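Dihydrodipicolinate synthase (Bacillus anthracis, PDB 1XKY) probably catalyses the condensation of pyruvate with aspartate semialdehyde in the lysine biosynthesis pathway, as a tetrameric TIM-barrel lyase. Local coordinates at residues A[223-228]-A[245-250]; A[22-27]-A[262-267]; A[267-272]-A[287-292]; A[197-202]-A[249-254]. One frame throughout, in Å; residues are numbered along the deposited sequence.

Contact 1: A[223-228]-A[245-250]; sequences NEMQEM and QLLVRV
Leu247 holds CG anti to its backbone N (chi1 178°), which sends its forked end out toward helix 218-234, while Met228 extends through chi1 and chi2 and then turns at chi3 (64°), bringing its terminal methyl round onto that fork. Each methyl of Leu247 meets a different methionine. CD2 takes the end of Met228, with CE of Met228 3.6 Å from CD2 of Leu247 and the sulfur close behind it. On the other branch, CD1 of Leu247 lies 3.8 Å from SD of Met225, and CG of that methionine is equally near, so the methyl rests against the flank of the chain rather than its end. Both methionines meet Leu247 at roughly a right angle. The segments belong to helices 218-234 and 237-253, which are consecutive in the chain and form a helical hairpin: the first follows the eighth strand of the TIM barrel, and the second opens the C-terminal helical region packed against it. Their short axes approach to 10.4 Å and run at 143° to each other, closer to antiparallel than to perpendicular. Helix 218-234 is kinked around Asn223 and Glu224, where the regular i to i-4 bonding is interrupted. Beside the methionines, the aliphatic part of Glu224 extends the apolar surface, its CG 4.0 Å from CD2 of Leu246. Leu243, one turn before Leu247 on helix 237-253, also touches Glu224 and Met228, and Thr202 borders both Met228 and Leu247 on the barrel side.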
loop_
_atom_site.group_PDB
_atom_site.type_symbol
_atom_site.label_atom_id
_atom_site.label_comp_id
_atom_site.label_asym_id
_atom_site.label_seq_id
_atom_site.Cartn_x
_atom_site.Cartn_y
_atom_site.Cartn_z
ATOM N N ASN A 223 -15.881 14.039 -27.583
ATOM C CA ASN A 223 -15.370 14.889 -28.669
ATOM C C ASN A 223 -14.039 15.527 -28.270
ATOM O O ASN A 223 -13.119 15.621 -29.087
ATOM C CB ASN A 223 -16.381 15.963 -29.096
ATOM C CG ASN A 223 -17.572 15.394 -29.880
ATOM O OD1 ASN A 223 -17.490 14.334 -30.502
ATOM N ND2 ASN A 223 -18.678 16.123 -29.865
ATOM N N GLU A 224 -13.944 15.950 -27.010
ATOM C CA GLU A 224 -12.712 16.532 -26.467
ATOM C C GLU A 224 -11.549 15.521 -26.493
ATOM O O GLU A 224 -10.428 15.855 -26.900
ATOM C CB GLU A 224 -12.936 17.048 -25.047
ATOM C CG GLU A 224 -13.820 18.310 -24.957
ATOM C CD GLU A 224 -15.329 18.045 -25.023
ATOM O OE1 GLU A 224 -15.757 16.905 -25.280
ATOM O OE2 GLU A 224 -16.100 19.008 -24.837
ATOM N N MET A 225 -11.829 14.289 -26.084
ATOM C CA MET A 225 -10.838 13.207 -26.117
ATOM C C MET A 225 -10.406 12.876 -27.545
ATOM O O MET A 225 -9.242 12.586 -27.792
ATOM C CB MET A 225 -11.400 11.945 -25.456
ATOM C CG MET A 225 -11.674 12.084 -23.977
ATOM S SD MET A 225 -12.489 10.636 -23.287
ATOM C CE MET A 225 -11.212 9.404 -23.547
ATOM N N GLN A 226 -11.355 12.913 -28.480
ATOM C CA GLN A 226 -11.050 12.702 -29.895
ATOM C C GLN A 226 -10.067 13.771 -30.402
ATOM O O GLN A 226 -9.078 13.452 -31.066
ATOM C CB GLN A 226 -12.345 12.711 -30.703
ATOM C CG GLN A 226 -12.193 12.425 -32.179
ATOM C CD GLN A 226 -13.538 12.345 -32.872
ATOM O OE1 GLN A 226 -14.202 13.362 -33.091
ATOM N NE2 GLN A 226 -13.955 11.142 -33.202
ATOM N N GLU A 227 -10.333 15.033 -30.070
ATOM C CA GLU A 227 -9.448 16.139 -30.461
ATOM C C GLU A 227 -8.089 16.048 -29.756
ATOM O O GLU A 227 -7.066 16.365 -30.348
ATOM C CB GLU A 227 -10.119 17.488 -30.150
ATOM C CG GLU A 227 -9.293 18.730 -30.506
ATOM C CD GLU A 227 -9.297 19.078 -31.986
ATOM O OE1 GLU A 227 -8.536 19.986 -32.381
ATOM O OE2 GLU A 227 -10.043 18.460 -32.759
ATOM N N MET A 228 -8.089 15.637 -28.489
ATOM C CA MET A 228 -6.857 15.413 -27.738
ATOM C C MET A 228 -5.949 14.400 -28.430
ATOM O O MET A 228 -4.751 14.643 -28.601
ATOM C CB MET A 228 -7.173 14.941 -26.309
ATOM C CG MET A 228 -5.949 14.859 -25.412
ATOM S SD MET A 228 -6.242 13.990 -23.870
ATOM C CE MET A 228 -6.617 12.322 -24.413
ATOM N N GLN A 245 -5.477 17.895 -19.476
ATOM C CA GLN A 245 -5.789 18.494 -18.182
ATOM C C GLN A 245 -7.290 18.450 -17.870
ATOM O O GLN A 245 -7.690 18.124 -16.748
ATOM C CB GLN A 245 -5.227 19.919 -18.118
ATOM C CG GLN A 245 -3.721 19.903 -17.887
ATOM C CD GLN A 245 -3.021 21.201 -18.235
ATOM O OE1 GLN A 245 -1.786 21.247 -18.310
ATOM N NE2 GLN A 245 -3.792 22.257 -18.450
ATOM N N LEU A 246 -8.103 18.753 -18.875
ATOM C CA LEU A 246 -9.556 18.651 -18.776
ATOM C C LEU A 246 -9.989 17.208 -18.514
ATOM O O LEU A 246 -10.802 16.956 -17.634
ATOM C CB LEU A 246 -10.208 19.158 -20.069
ATOM C CG LEU A 246 -11.742 19.103 -20.151
ATOM C CD1 LEU A 246 -12.356 20.001 -19.102
ATOM C CD2 LEU A 246 -12.217 19.500 -21.542
ATOM N N LEU A 247 -9.442 16.272 -19.284
ATOM C CA LEU A 247 -9.784 14.857 -19.160
ATOM C C LEU A 247 -9.549 14.353 -17.732
ATOM O O LEU A 247 -10.427 13.722 -17.137
ATOM C CB LEU A 247 -8.985 14.031 -20.175
ATOM C CG LEU A 247 -9.153 12.504 -20.184
ATOM C CD1 LEU A 247 -10.612 12.099 -20.282
ATOM C CD2 LEU A 247 -8.360 11.931 -21.343
ATOM N N VAL A 248 -8.384 14.679 -17.179
ATOM C CA VAL A 248 -8.007 14.272 -15.818
ATOM C C VAL A 248 -8.981 14.838 -14.786
ATOM O O VAL A 248 -9.438 14.127 -13.891
ATOM C CB VAL A 248 -6.560 14.729 -15.465
ATOM C CG1 VAL A 248 -6.256 14.511 -13.980
ATOM C CG2 VAL A 248 -5.540 13.998 -16.328
ATOM N N ARG A 249 -9.291 16.117 -14.933
ATOM C CA ARG A 249 -10.199 16.826 -14.039
ATOM C C ARG A 249 -11.596 16.205 -14.091
ATOM O O ARG A 249 -12.182 15.859 -13.059
ATOM C CB ARG A 249 -10.264 18.291 -14.467
ATOM C CG ARG A 249 -10.761 19.243 -13.426
ATOM C CD ARG A 249 -10.175 20.632 -13.672
ATOM N NE ARG A 249 -10.510 21.153 -14.998
ATOM C CZ ARG A 249 -11.711 21.617 -15.335
ATOM N NH1 ARG A 249 -12.711 21.606 -14.461
ATOM N NH2 ARG A 249 -11.923 22.083 -16.557
ATOM N N VAL A 250 -12.121 16.066 -15.304
ATOM C CA VAL A 250 -13.447 15.486 -15.503
ATOM C C VAL A 250 -13.511 14.046 -14.977
ATOM O O VAL A 250 -14.464 13.666 -14.277
ATOM C CB VAL A 250 -13.867 15.567 -16.991
ATOM C CG1 VAL A 250 -15.102 14.696 -17.284
ATOM C CG2 VAL A 250 -14.122 17.027 -17.372
#

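Contact 2: A[22-27]-A[262-267]; sequences TPFDIN and PVKTAL
Lys264 carries this contact, reaching from helix 261-269 to the loop 22-27 with its chain extended beyond CG and its ammonium group set beside Thr22 and Phe24. NZ of Lys264 donates a hydrogen bond of 2.7 Å to the carbonyl O of Thr22. The nitrogen stands above the carbonyl plane, 35° out of it, with a C=O...N angle of 144°. The methylene before it follows closely, CE of Lys264 being 3.3 Å from the same Thr22 O. Two further acceptors take up the buried ammonium: the carbonyl O of Ser276 and the carboxylate of Glu58, which forms a salt bridge and would be expected to offset its charge. Thr22 thus contributes its backbone to the lysine, while its hydroxyl is bonded to the carbonyl O of Gly57. The chi1 of Phe24, -61°, places CG beside its own backbone N, and the ring folds back so that Thr22 O lies 3.6 Å above the ring plane, over the centre. NZ of Lys264 meets the ring obliquely, 3.4 Å from CD1 of Phe24; the ring also makes a cation-pi contact with Arg278. The loop 22-27 follows strand 16-19, at the C-terminal end of the first barrel strand, the end at which TIM barrels carry their active sites, and leads to helix 32-44, on which Pro23 rests. Helix 261-269 meanwhile packs Val263 against His219 of helix 218-234 and Ala266 against Met296 of helix 286-297, and Lys264 joins this C-terminal helical region to the first barrel loop.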
loop_
_atom_site.group_PDB
_atom_site.type_symbol
_atom_site.label_atom_id
_atom_site.label_comp_id
_atom_site.label_asym_id
_atom_site.label_seq_id
_atom_site.Cartn_x
_atom_site.Cartn_y
_atom_site.Cartn_z
ATOM N N THR A 22 -25.353 0.913 -18.345
ATOM C CA THR A 22 -26.604 0.238 -18.690
ATOM C C THR A 22 -27.782 1.081 -18.184
ATOM O O THR A 22 -28.022 1.148 -16.967
ATOM C CB THR A 22 -26.666 -1.177 -18.086
ATOM O OG1 THR A 22 -25.532 -1.939 -18.522
ATOM C CG2 THR A 22 -27.943 -1.891 -18.524
ATOM N N PRO A 23 -28.492 1.767 -19.101
ATOM C CA PRO A 23 -29.657 2.545 -18.677
ATOM C C PRO A 23 -30.748 1.704 -18.009
ATOM O O PRO A 23 -31.094 0.627 -18.507
ATOM C CB PRO A 23 -30.177 3.159 -19.991
ATOM C CG PRO A 23 -29.006 3.158 -20.901
ATOM C CD PRO A 23 -28.225 1.933 -20.545
ATOM N N PHE A 24 -31.267 2.203 -16.888
ATOM C CA PHE A 24 -32.394 1.579 -16.196
ATOM C C PHE A 24 -33.599 2.510 -16.173
ATOM O O PHE A 24 -33.465 3.747 -16.125
ATOM C CB PHE A 24 -32.041 1.194 -14.749
ATOM C CG PHE A 24 -30.919 0.186 -14.622
ATOM C CD1 PHE A 24 -29.890 0.388 -13.705
ATOM C CD2 PHE A 24 -30.890 -0.963 -15.404
ATOM C CE1 PHE A 24 -28.848 -0.537 -13.574
ATOM C CE2 PHE A 24 -29.851 -1.898 -15.270
ATOM C CZ PHE A 24 -28.837 -1.679 -14.357
ATOM N N ASP A 25 -34.781 1.903 -16.196
ATOM C CA ASP A 25 -36.019 2.641 -16.070
ATOM C C ASP A 25 -36.298 2.910 -14.585
ATOM O O ASP A 25 -35.469 2.589 -13.710
ATOM C CB ASP A 25 -37.174 1.904 -16.777
ATOM C CG ASP A 25 -37.566 0.601 -16.112
ATOM O OD1 ASP A 25 -37.238 0.366 -14.924
ATOM O OD2 ASP A 25 -38.235 -0.194 -16.797
ATOM N N ILE A 26 -37.456 3.500 -14.309
ATOM C CA ILE A 26 -37.798 3.917 -12.955
ATOM C C ILE A 26 -37.938 2.720 -12.006
ATOM O O ILE A 26 -37.747 2.858 -10.809
ATOM C CB ILE A 26 -39.072 4.812 -12.942
ATOM C CG1 ILE A 26 -39.207 5.575 -11.615
ATOM C CG2 ILE A 26 -40.325 3.982 -13.218
ATOM C CD1 ILE A 26 -38.003 6.412 -11.235
ATOM N N ASN A 27 -38.232 1.544 -12.548
ATOM C CA ASN A 27 -38.299 0.319 -11.756
ATOM C C ASN A 27 -36.968 -0.424 -11.666
ATOM O O ASN A 27 -36.913 -1.534 -11.145
ATOM C CB ASN A 27 -39.366 -0.606 -12.335
ATOM C CG ASN A 27 -40.738 0.029 -12.342
ATOM O OD1 ASN A 27 -41.472 -0.070 -13.324
ATOM N ND2 ASN A 27 -41.087 0.698 -11.252
ATOM N N PRO A 262 -21.800 8.431 -10.688
ATOM C CA PRO A 262 -21.482 9.784 -11.158
ATOM C C PRO A 262 -21.653 10.015 -12.672
ATOM O O PRO A 262 -22.231 11.030 -13.071
ATOM C CB PRO A 262 -20.021 9.975 -10.715
ATOM C CG PRO A 262 -19.859 9.041 -9.564
ATOM C CD PRO A 262 -20.672 7.842 -9.946
ATOM N N VAL A 263 -21.185 9.086 -13.503
ATOM C CA VAL A 263 -21.307 9.252 -14.956
ATOM C C VAL A 263 -22.765 9.169 -15.429
ATOM O O VAL A 263 -23.179 9.958 -16.287
ATOM C CB VAL A 263 -20.346 8.310 -15.762
ATOM C CG1 VAL A 263 -20.789 6.865 -15.722
ATOM C CG2 VAL A 263 -20.218 8.802 -17.211
ATOM N N LYS A 264 -23.549 8.263 -14.839
ATOM C CA LYS A 264 -24.995 8.224 -15.084
ATOM C C LYS A 264 -25.683 9.539 -14.731
ATOM O O LYS A 264 -26.537 10.007 -15.468
ATOM C CB LYS A 264 -25.671 7.094 -14.298
ATOM C CG LYS A 264 -25.429 5.722 -14.863
ATOM C CD LYS A 264 -26.454 4.727 -14.342
ATOM C CE LYS A 264 -26.534 3.513 -15.227
ATOM N NZ LYS A 264 -27.445 2.474 -14.673
ATOM N N THR A 265 -25.304 10.117 -13.595
ATOM C CA THR A 265 -25.875 11.376 -13.138
ATOM C C THR A 265 -25.449 12.523 -14.052
ATOM O O THR A 265 -26.266 13.356 -14.400
ATOM C CB THR A 265 -25.469 11.670 -11.671
ATOM O OG1 THR A 265 -25.683 10.495 -10.872
ATOM C CG2 THR A 265 -26.264 12.838 -11.101
ATOM N N ALA A 266 -24.177 12.545 -14.451
ATOM C CA ALA A 266 -23.657 13.536 -15.411
ATOM C C ALA A 266 -24.364 13.462 -16.780
ATOM O O ALA A 266 -24.657 14.492 -17.402
ATOM C CB ALA A 266 -22.147 13.371 -15.577
ATOM N N LEU A 267 -24.657 12.243 -17.228
ATOM C CA LEU A 267 -25.438 12.031 -18.444
ATOM C C LEU A 267 -26.839 12.646 -18.316
ATOM O O LEU A 267 -27.307 13.342 -19.220
ATOM C CB LEU A 267 -25.526 10.534 -18.768
ATOM C CG LEU A 267 -24.322 9.970 -19.532
ATOM C CD1 LEU A 267 -24.292 8.452 -19.491
ATOM C CD2 LEU A 267 -24.339 10.479 -20.975
#

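Contact 3: A[267-272]-A[287-292]; sequences LQMVGL and EERVTL
The methyl end of Met269 is directed at a helix backbone as well as at side chains: CE of Met269 lies 3.4 Å from the carbonyl O of Arg289. The methionine reaches there because its chain is straight beyond CG, with chi3 at -176°, and spans the gap between helices 261-269 and 286-297, both of the C-terminal helical region that follows the barrel, almost single-handed. At its tip CE is also 3.6 Å from CG of Arg289, while on the more buried side it approaches Leu292, 4.1 Å from CD2. A bend at chi3 (68°) brings the guanidinium of Arg289 back alongside the methionine, obliquely, with NH1 of Arg289 4.1 Å from CE of Met269, while NH2 forms a salt bridge with Glu286, three residues earlier, at the start of the same helix. Met269 is the last helical residue and sits within the Schellman motif that ends helix 261-269, in which Leu272 N bonds to Leu267 O (2.8 Å), Gly271 N bonds to Gln268 O, and Gly271 adopts positive phi as the C-prime residue. The chemistry is chiefly apolar: Arg289 contributes its CG methylene while its NH2 is engaged by Glu286, and the sulfur-bound methyl, probably slightly polarised, is compatible with the carbonyl oxygen beside it.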
loop_
_atom_site.group_PDB
_atom_site.type_symbol
_atom_site.label_atom_id
_atom_site.label_comp_id
_atom_site.label_asym_id
_atom_site.label_seq_id
_atom_site.Cartn_x
_atom_site.Cartn_y
_atom_site.Cartn_z
ATOM N N LEU A 267 -24.657 12.243 -17.228
ATOM C CA LEU A 267 -25.438 12.031 -18.444
ATOM C C LEU A 267 -26.839 12.646 -18.316
ATOM O O LEU A 267 -27.307 13.342 -19.220
ATOM C CB LEU A 267 -25.526 10.534 -18.768
ATOM C CG LEU A 267 -24.322 9.970 -19.532
ATOM C CD1 LEU A 267 -24.292 8.452 -19.491
ATOM C CD2 LEU A 267 -24.339 10.479 -20.975
ATOM N N GLN A 268 -27.500 12.386 -17.190
ATOM C CA GLN A 268 -28.785 13.014 -16.884
ATOM C C GLN A 268 -28.674 14.545 -16.892
ATOM O O GLN A 268 -29.543 15.222 -17.435
ATOM C CB GLN A 268 -29.327 12.489 -15.547
ATOM C CG GLN A 268 -30.587 13.177 -15.031
ATOM C CD GLN A 268 -30.287 14.231 -13.975
ATOM O OE1 GLN A 268 -29.661 13.940 -12.942
ATOM N NE2 GLN A 268 -30.736 15.461 -14.221
ATOM N N MET A 269 -27.600 15.082 -16.310
ATOM C CA MET A 269 -27.377 16.539 -16.261
ATOM C C MET A 269 -27.283 17.187 -17.656
ATOM O O MET A 269 -27.662 18.350 -17.816
ATOM C CB MET A 269 -26.103 16.870 -15.464
ATOM C CG MET A 269 -26.225 16.766 -13.945
ATOM S SD MET A 269 -24.609 16.836 -13.107
ATOM C CE MET A 269 -25.140 16.574 -11.422
ATOM N N VAL A 270 -26.779 16.449 -18.649
ATOM C CA VAL A 270 -26.715 16.953 -20.036
ATOM C C VAL A 270 -27.834 16.408 -20.925
ATOM O O VAL A 270 -27.676 16.328 -22.146
ATOM C CB VAL A 270 -25.336 16.684 -20.715
ATOM C CG1 VAL A 270 -24.212 17.327 -19.913
ATOM C CG2 VAL A 270 -25.070 15.188 -20.913
ATOM N N GLY A 271 -28.957 16.032 -20.318
ATOM C CA GLY A 271 -30.166 15.687 -21.065
ATOM C C GLY A 271 -30.284 14.262 -21.582
ATOM O O GLY A 271 -31.201 13.966 -22.357
ATOM N N LEU A 272 -29.375 13.378 -21.172
ATOM C CA LEU A 272 -29.457 11.971 -21.550
ATOM C C LEU A 272 -29.672 11.144 -20.288
ATOM O O LEU A 272 -28.732 10.605 -19.716
ATOM C CB LEU A 272 -28.195 11.533 -22.312
ATOM C CG LEU A 272 -28.437 10.609 -23.515
ATOM C CD1 LEU A 272 -27.140 10.222 -24.200
ATOM C CD2 LEU A 272 -29.185 9.375 -23.101
ATOM N N GLU A 287 -25.466 16.532 -2.042
ATOM C CA GLU A 287 -24.142 17.142 -1.896
ATOM C C GLU A 287 -23.176 16.643 -2.978
ATOM O O GLU A 287 -22.455 17.436 -3.590
ATOM C CB GLU A 287 -23.573 16.863 -0.496
ATOM C CG GLU A 287 -24.346 17.544 0.652
ATOM C CD GLU A 287 -25.676 16.870 1.027
ATOM O OE1 GLU A 287 -25.954 15.724 0.592
ATOM O OE2 GLU A 287 -26.456 17.501 1.775
ATOM N N GLU A 288 -23.178 15.331 -3.211
ATOM C CA GLU A 288 -22.376 14.729 -4.290
ATOM C C GLU A 288 -22.800 15.239 -5.670
ATOM O O GLU A 288 -21.964 15.472 -6.537
ATOM C CB GLU A 288 -22.473 13.202 -4.240
ATOM C CG GLU A 288 -21.765 12.599 -3.053
ATOM C CD GLU A 288 -22.067 11.135 -2.851
ATOM O OE1 GLU A 288 -23.216 10.696 -3.128
ATOM O OE2 GLU A 288 -21.149 10.429 -2.392
ATOM N N ARG A 289 -24.104 15.419 -5.848
ATOM C CA ARG A 289 -24.673 15.938 -7.092
ATOM C C ARG A 289 -24.222 17.378 -7.374
ATOM O O ARG A 289 -23.810 17.699 -8.485
ATOM C CB ARG A 289 -26.204 15.866 -7.027
ATOM C CG ARG A 289 -26.902 16.010 -8.357
ATOM C CD ARG A 289 -28.351 16.410 -8.179
ATOM N NE ARG A 289 -28.447 17.771 -7.643
ATOM C CZ ARG A 289 -28.298 18.891 -8.354
ATOM N NH1 ARG A 289 -28.043 18.853 -9.660
ATOM N NH2 ARG A 289 -28.397 20.067 -7.748
ATOM N N VAL A 290 -24.308 18.237 -6.358
ATOM C CA VAL A 290 -23.827 19.622 -6.450
ATOM C C VAL A 290 -22.318 19.685 -6.759
ATOM O O VAL A 290 -21.874 20.488 -7.582
ATOM C CB VAL A 290 -24.150 20.409 -5.143
ATOM C CG1 VAL A 290 -23.421 21.750 -5.105
ATOM C CG2 VAL A 290 -25.654 20.635 -5.012
ATOM N N THR A 291 -21.538 18.832 -6.110
ATOM C CA THR A 291 -20.099 18.755 -6.377
ATOM C C THR A 291 -19.796 18.361 -7.836
ATOM O O THR A 291 -18.962 18.983 -8.500
ATOM C CB THR A 291 -19.416 17.773 -5.392
ATOM O OG1 THR A 291 -19.623 18.232 -4.047
ATOM C CG2 THR A 291 -17.918 17.666 -5.658
ATOM N N LEU A 292 -20.477 17.327 -8.320
ATOM C CA LEU A 292 -20.330 16.875 -9.705
ATOM C C LEU A 292 -20.783 17.959 -10.681
ATOM O O LEU A 292 -20.127 18.205 -11.688
ATOM C CB LEU A 292 -21.131 15.592 -9.935
ATOM C CG LEU A 292 -21.235 15.055 -11.367
ATOM C CD1 LEU A 292 -19.846 14.763 -11.933
ATOM C CD2 LEU A 292 -22.107 13.808 -11.386
#

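Contact 4: A[197-202]-A[249-254]; sequences GDDGLT and RVTDSL
The 3-10 turn 199-201, in the loop after the seventh strand of the TIM barrel (193-196), lies against the last turns of helix 237-253, the first of the C-terminal helices, with CA of Asp199 and CA of Thr251 6.6 Å apart. Asp199 directs its CB toward the threonine, and OG1 of Thr251 lies 3.2 Å from that CB, with the methyl CG2 of Thr251 3.7 Å from it. The methylene of Asp199 therefore faces both branches of Thr251, and the two side chains cross at a slant. Chi1 of -60° sets the Thr251 hydroxyl beside its own backbone N, where it bonds to Leu247 O one turn back along the helix. The carboxylate of Asp199 is engaged on the barrel side: OD1 is bonded to Ser215 OG, and OD2 to the backbone N atoms of Val216 and Ala217, just past the eighth strand. The turn is also held from within, as Asp199 O accepts from Thr202 N (3.1 Å) and from Thr202 OG1 (2.7 Å). Two polar side chains thus meet by close packing, through the Asp199 methylene and the hydroxyl and methyl of Thr251, and the three bonds to the carboxylate would hold Asp199 in the orientation it presents to the helix.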
loop_
_atom_site.group_PDB
_atom_site.type_symbol
_atom_site.label_atom_id
_atom_site.label_comp_id
_atom_site.label_asym_id
_atom_site.label_seq_id
_atom_site.Cartn_x
_atom_site.Cartn_y
_atom_site.Cartn_z
ATOM N N GLY A 197 -6.776 1.442 -19.363
ATOM C CA GLY A 197 -8.051 1.254 -18.680
ATOM C C GLY A 197 -8.352 2.410 -17.739
ATOM O O GLY A 197 -9.322 2.358 -16.989
ATOM N N ASP A 198 -7.526 3.455 -17.775
ATOM C CA ASP A 198 -7.795 4.683 -17.012
ATOM C C ASP A 198 -7.722 5.922 -17.899
ATOM O O ASP A 198 -6.706 6.177 -18.555
ATOM C CB ASP A 198 -6.815 4.809 -15.845
ATOM C CG ASP A 198 -7.059 3.755 -14.781
ATOM O OD1 ASP A 198 -8.108 3.844 -14.105
ATOM O OD2 ASP A 198 -6.235 2.825 -14.656
ATOM N N ASP A 199 -8.801 6.702 -17.886
ATOM C CA ASP A 199 -8.928 7.882 -18.734
ATOM C C ASP A 199 -7.759 8.845 -18.614
ATOM O O ASP A 199 -7.216 9.299 -19.625
ATOM C CB ASP A 199 -10.240 8.611 -18.414
ATOM C CG ASP A 199 -11.422 7.976 -19.098
ATOM O OD1 ASP A 199 -11.393 7.915 -20.344
ATOM O OD2 ASP A 199 -12.365 7.538 -18.403
ATOM N N GLY A 200 -7.367 9.146 -17.377
ATOM C CA GLY A 200 -6.280 10.082 -17.125
ATOM C C GLY A 200 -4.958 9.652 -17.747
ATOM O O GLY A 200 -4.135 10.491 -18.092
ATOM N N LEU A 201 -4.746 8.347 -17.873
ATOM C CA LEU A 201 -3.519 7.828 -18.460
ATOM C C LEU A 201 -3.521 7.704 -19.979
ATOM O O LEU A 201 -2.532 7.245 -20.542
ATOM C CB LEU A 201 -3.171 6.467 -17.847
ATOM C CG LEU A 201 -2.827 6.523 -16.359
ATOM C CD1 LEU A 201 -2.297 5.168 -15.888
ATOM C CD2 LEU A 201 -1.824 7.628 -16.062
ATOM N N THR A 202 -4.602 8.103 -20.647
ATOM C CA THR A 202 -4.687 7.936 -22.108
ATOM C C THR A 202 -3.427 8.455 -22.817
ATOM O O THR A 202 -2.764 7.718 -23.563
ATOM C CB THR A 202 -5.920 8.655 -22.691
ATOM O OG1 THR A 202 -7.116 8.149 -22.078
ATOM C CG2 THR A 202 -5.993 8.463 -24.204
ATOM N N ARG A 249 -9.291 16.117 -14.933
ATOM C CA ARG A 249 -10.199 16.826 -14.039
ATOM C C ARG A 249 -11.596 16.205 -14.091
ATOM O O ARG A 249 -12.182 15.859 -13.059
ATOM C CB ARG A 249 -10.264 18.291 -14.467
ATOM C CG ARG A 249 -10.761 19.243 -13.426
ATOM C CD ARG A 249 -10.175 20.632 -13.672
ATOM N NE ARG A 249 -10.510 21.153 -14.998
ATOM C CZ ARG A 249 -11.711 21.617 -15.335
ATOM N NH1 ARG A 249 -12.711 21.606 -14.461
ATOM N NH2 ARG A 249 -11.923 22.083 -16.557
ATOM N N VAL A 250 -12.121 16.066 -15.304
ATOM C CA VAL A 250 -13.447 15.486 -15.503
ATOM C C VAL A 250 -13.511 14.046 -14.977
ATOM O O VAL A 250 -14.464 13.666 -14.277
ATOM C CB VAL A 250 -13.867 15.567 -16.991
ATOM C CG1 VAL A 250 -15.102 14.696 -17.284
ATOM C CG2 VAL A 250 -14.122 17.027 -17.372
ATOM N N THR A 251 -12.490 13.260 -15.293
ATOM C CA THR A 251 -12.447 11.868 -14.868
ATOM C C THR A 251 -12.441 11.728 -13.349
ATOM O O THR A 251 -13.212 10.944 -12.797
ATOM C CB THR A 251 -11.244 11.125 -15.474
ATOM O OG1 THR A 251 -11.347 11.170 -16.902
ATOM C CG2 THR A 251 -11.247 9.676 -15.033
ATOM N N ASP A 252 -11.600 12.504 -12.675
ATOM C CA ASP A 252 -11.555 12.478 -11.211
ATOM C C ASP A 252 -12.944 12.696 -10.590
ATOM O O ASP A 252 -13.310 12.016 -9.630
ATOM C CB ASP A 252 -10.565 13.520 -10.672
ATOM C CG ASP A 252 -9.114 13.106 -10.855
ATOM O OD1 ASP A 252 -8.847 11.930 -11.209
ATOM O OD2 ASP A 252 -8.229 13.966 -10.639
ATOM N N SER A 253 -13.712 13.624 -11.159
ATOM C CA SER A 253 -15.029 13.977 -10.620
ATOM C C SER A 253 -16.047 12.845 -10.789
ATOM O O SER A 253 -17.028 12.772 -10.045
ATOM C CB SER A 253 -15.551 15.266 -11.265
ATOM O OG SER A 253 -16.097 15.030 -12.549
ATOM N N LEU A 254 -15.793 11.973 -11.769
ATOM C CA LEU A 254 -16.652 10.820 -12.084
ATOM C C LEU A 254 -16.386 9.589 -11.196
ATOM O O LEU A 254 -17.117 8.592 -11.263
ATOM C CB LEU A 254 -16.467 10.442 -13.562
ATOM C CG LEU A 254 -17.429 10.923 -14.664
ATOM C CD1 LEU A 254 -18.343 12.062 -14.282
ATOM C CD2 LEU A 254 -16.639 11.219 -15.945
#

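Contacts 1 and 4 lie side by side, their centres 9 Å apart, and both use helix 237-253; Leu247 and Met225 of contact 1 pack on Asp199 of contact 4. Contacts 2 and 3, with centres 10 Å apart, share helix 261-269 and Leu267. The two groups are bridged by Leu254 of contact 4, which touches Pro262, Val263 and Leu292; the centres of contacts 2 and 4 are 19 Å apart. Along the chain, contact 2 spans from the first barrel loop to the C-terminal helices and encloses contacts 1 and 4, while contact 3 follows. Contacts 1, 2 and 4 join the C-terminal helices to the barrel's loops and helices, next to the second subunit at contacts 1 and 4, while contact 3 joins two of those helices to each other.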